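Local coordinates for protein acetyltransferase, GNAT family (Colwellia psychrerythraea, PDB 3IWG) that probably transfers an acyl group, most likely acetyl from acetyl-CoA, to a still unidentified acceptor, as a member of the GNAT family, at residues A208-I213 / L240-S245. Sequence-based numbering, arbitrary orientation.
Sequences ADLGMI and LTSICS
Ala208 and Asp209 pair in parallel with Ser242 and Ile243 in the beta-alpha-beta unit of the GNAT fold, where helix 223-237 links strand 207-214 to strand 241-247. Three backbone bonds join the strands: Ala208 N to Thr241 O, Ile243 N to Ala208 O (2.9 Å, nearly linear) and Leu210 N to Ile243 O. The axes of the two strand segments make an angle of 47° and part beyond Leu210, consistent with the V-shaped splay that receives acetyl-CoA in GNAT enzymes. Ala208, Leu210, Ser242 and Cys244 share one face; Ala208 and Ser242 are small enough for Ala235 of the helix to pack on both, while Thr232 touches Leu210 and Ser242. Ala208 CB, a small methyl that leaves room for a branched chain beside it, meets Leu240 CD1 at 3.9 Å. Leu210 CG, anti to its carbonyl carbon (chi1 -44°), lies 3.7 Å from Ile243 O; its CD1 is 3.8 Å from both Ser242 CB and OG, a buried hydroxyl with no hydrogen-bond partner in the model. On the other face, Ile243 CG1 sits between its backbone N and carbonyl carbon (chi1 65°), 3.5 Å from Ala208 O. Asp209 offers two acceptor oxygens where the strands part: OD2 receives a weak hydrogen bond from Gly33 N, OD1 one from a water at 2.8 Å. That water also donates to Leu210 O and accepts from Ser245 N at 3.0 Å.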
loop_
_atom_site.group_PDB
_atom_site.type_symbol
_atom_site.label_atom_id
_atom_site.label_comp_id
_atom_site.label_asym_id
_atom_site.label_seq_id
_atom_site.Cartn_x
_atom_site.Cartn_y
_atom_site.Cartn_z
ATOM N N ALA A 208 3.399 -6.752 -19.280
ATOM C CA ALA A 208 2.715 -5.726 -18.510
ATOM C C ALA A 208 1.273 -6.194 -18.259
ATOM O O ALA A 208 0.585 -6.639 -19.174
ATOM C CB ALA A 208 2.743 -4.411 -19.228
ATOM N N ASP A 209 0.818 -6.078 -17.025
ATOM C CA ASP A 209 -0.502 -6.514 -16.641
ATOM C C ASP A 209 -1.360 -5.243 -16.497
ATOM O O ASP A 209 -1.073 -4.396 -15.645
ATOM C CB ASP A 209 -0.374 -7.246 -15.314
ATOM C CG ASP A 209 -1.649 -7.972 -14.862
ATOM O OD1 ASP A 209 -2.681 -8.066 -15.580
ATOM O OD2 ASP A 209 -1.593 -8.502 -13.733
ATOM N N LEU A 210 -2.397 -5.115 -17.325
ATOM C CA LEU A 210 -3.195 -3.903 -17.392
ATOM C C LEU A 210 -4.504 -3.989 -16.607
ATOM O O LEU A 210 -5.113 -5.033 -16.506
ATOM C CB LEU A 210 -3.512 -3.570 -18.849
ATOM C CG LEU A 210 -2.341 -3.700 -19.809
ATOM C CD1 LEU A 210 -2.738 -3.322 -21.251
ATOM C CD2 LEU A 210 -1.104 -2.904 -19.334
ATOM N N GLY A 211 -4.919 -2.873 -16.036
ATOM C CA GLY A 211 -6.250 -2.740 -15.425
ATOM C C GLY A 211 -6.800 -1.363 -15.727
ATOM O O GLY A 211 -6.051 -0.446 -16.048
HETATM N N MSE A 212 -8.111 -1.232 -15.679
HETATM C CA MSE A 212 -8.752 0.052 -15.837
HETATM C C MSE A 212 -10.048 0.149 -15.019
HETATM O O MSE A 212 -10.693 -0.856 -14.712
HETATM C CB MSE A 212 -9.140 0.384 -17.277
HETATM C CG MSE A 212 -8.814 -0.606 -18.346
HETATM SE SE MSE A 212 -10.126 -1.981 -18.599
HETATM C CE MSE A 212 -9.505 -3.406 -17.477
ATOM N N ILE A 213 -10.399 1.398 -14.698
ATOM C CA ILE A 213 -11.693 1.739 -14.163
ATOM C C ILE A 213 -12.253 2.918 -14.936
ATOM O O ILE A 213 -11.623 3.970 -15.024
ATOM C CB ILE A 213 -11.594 2.195 -12.662
ATOM C CG1 ILE A 213 -10.914 1.152 -11.767
ATOM C CG2 ILE A 213 -12.974 2.532 -12.160
ATOM C CD1 ILE A 213 -10.564 1.727 -10.254
ATOM N N LEU A 240 7.453 -4.368 -23.531
ATOM C CA LEU A 240 6.649 -5.414 -22.844
ATOM C C LEU A 240 5.410 -5.828 -23.635
ATOM O O LEU A 240 4.818 -5.049 -24.331
ATOM C CB LEU A 240 6.201 -4.916 -21.466
ATOM C CG LEU A 240 7.254 -4.291 -20.555
ATOM C CD1 LEU A 240 6.596 -3.557 -19.376
ATOM C CD2 LEU A 240 8.219 -5.357 -20.092
ATOM N N THR A 241 5.005 -7.062 -23.478
ATOM C CA THR A 241 3.796 -7.573 -24.120
ATOM C C THR A 241 2.646 -7.435 -23.130
ATOM O O THR A 241 2.814 -7.698 -21.945
ATOM C CB THR A 241 4.005 -9.050 -24.502
ATOM O OG1 THR A 241 5.030 -9.100 -25.484
ATOM C CG2 THR A 241 2.797 -9.668 -25.114
ATOM N N SER A 242 1.468 -7.058 -23.596
ATOM C CA SER A 242 0.395 -6.774 -22.673
ATOM C C SER A 242 -0.501 -7.982 -22.459
ATOM O O SER A 242 -0.851 -8.688 -23.414
ATOM C CB SER A 242 -0.432 -5.612 -23.199
ATOM O OG SER A 242 0.297 -4.410 -23.178
ATOM N N ILE A 243 -0.881 -8.178 -21.207
ATOM C CA ILE A 243 -1.860 -9.126 -20.786
ATOM C C ILE A 243 -2.901 -8.430 -19.875
ATOM O O ILE A 243 -2.688 -7.312 -19.409
ATOM C CB ILE A 243 -1.209 -10.317 -20.049
ATOM C CG1 ILE A 243 -0.557 -9.904 -18.741
ATOM C CG2 ILE A 243 -0.115 -10.933 -20.902
ATOM C CD1 ILE A 243 0.137 -11.069 -17.956
ATOM N N CYS A 244 -4.068 -9.048 -19.700
ATOM C CA CYS A 244 -4.963 -8.611 -18.670
ATOM C C CYS A 244 -5.933 -9.697 -18.317
ATOM O O CYS A 244 -6.002 -10.710 -19.007
ATOM C CB CYS A 244 -5.704 -7.315 -19.073
ATOM S SG CYS A 244 -6.729 -7.465 -20.446
ATOM N N SER A 245 -6.682 -9.479 -17.233
ATOM C CA SER A 245 -7.763 -10.398 -16.882
ATOM C C SER A 245 -9.005 -9.692 -16.412
ATOM O O SER A 245 -8.956 -8.551 -16.064
ATOM C CB SER A 245 -7.322 -11.372 -15.818
ATOM O OG SER A 245 -7.025 -10.681 -14.644
HETATM O O HOH W 1 -5.397 -7.308 -15.549
#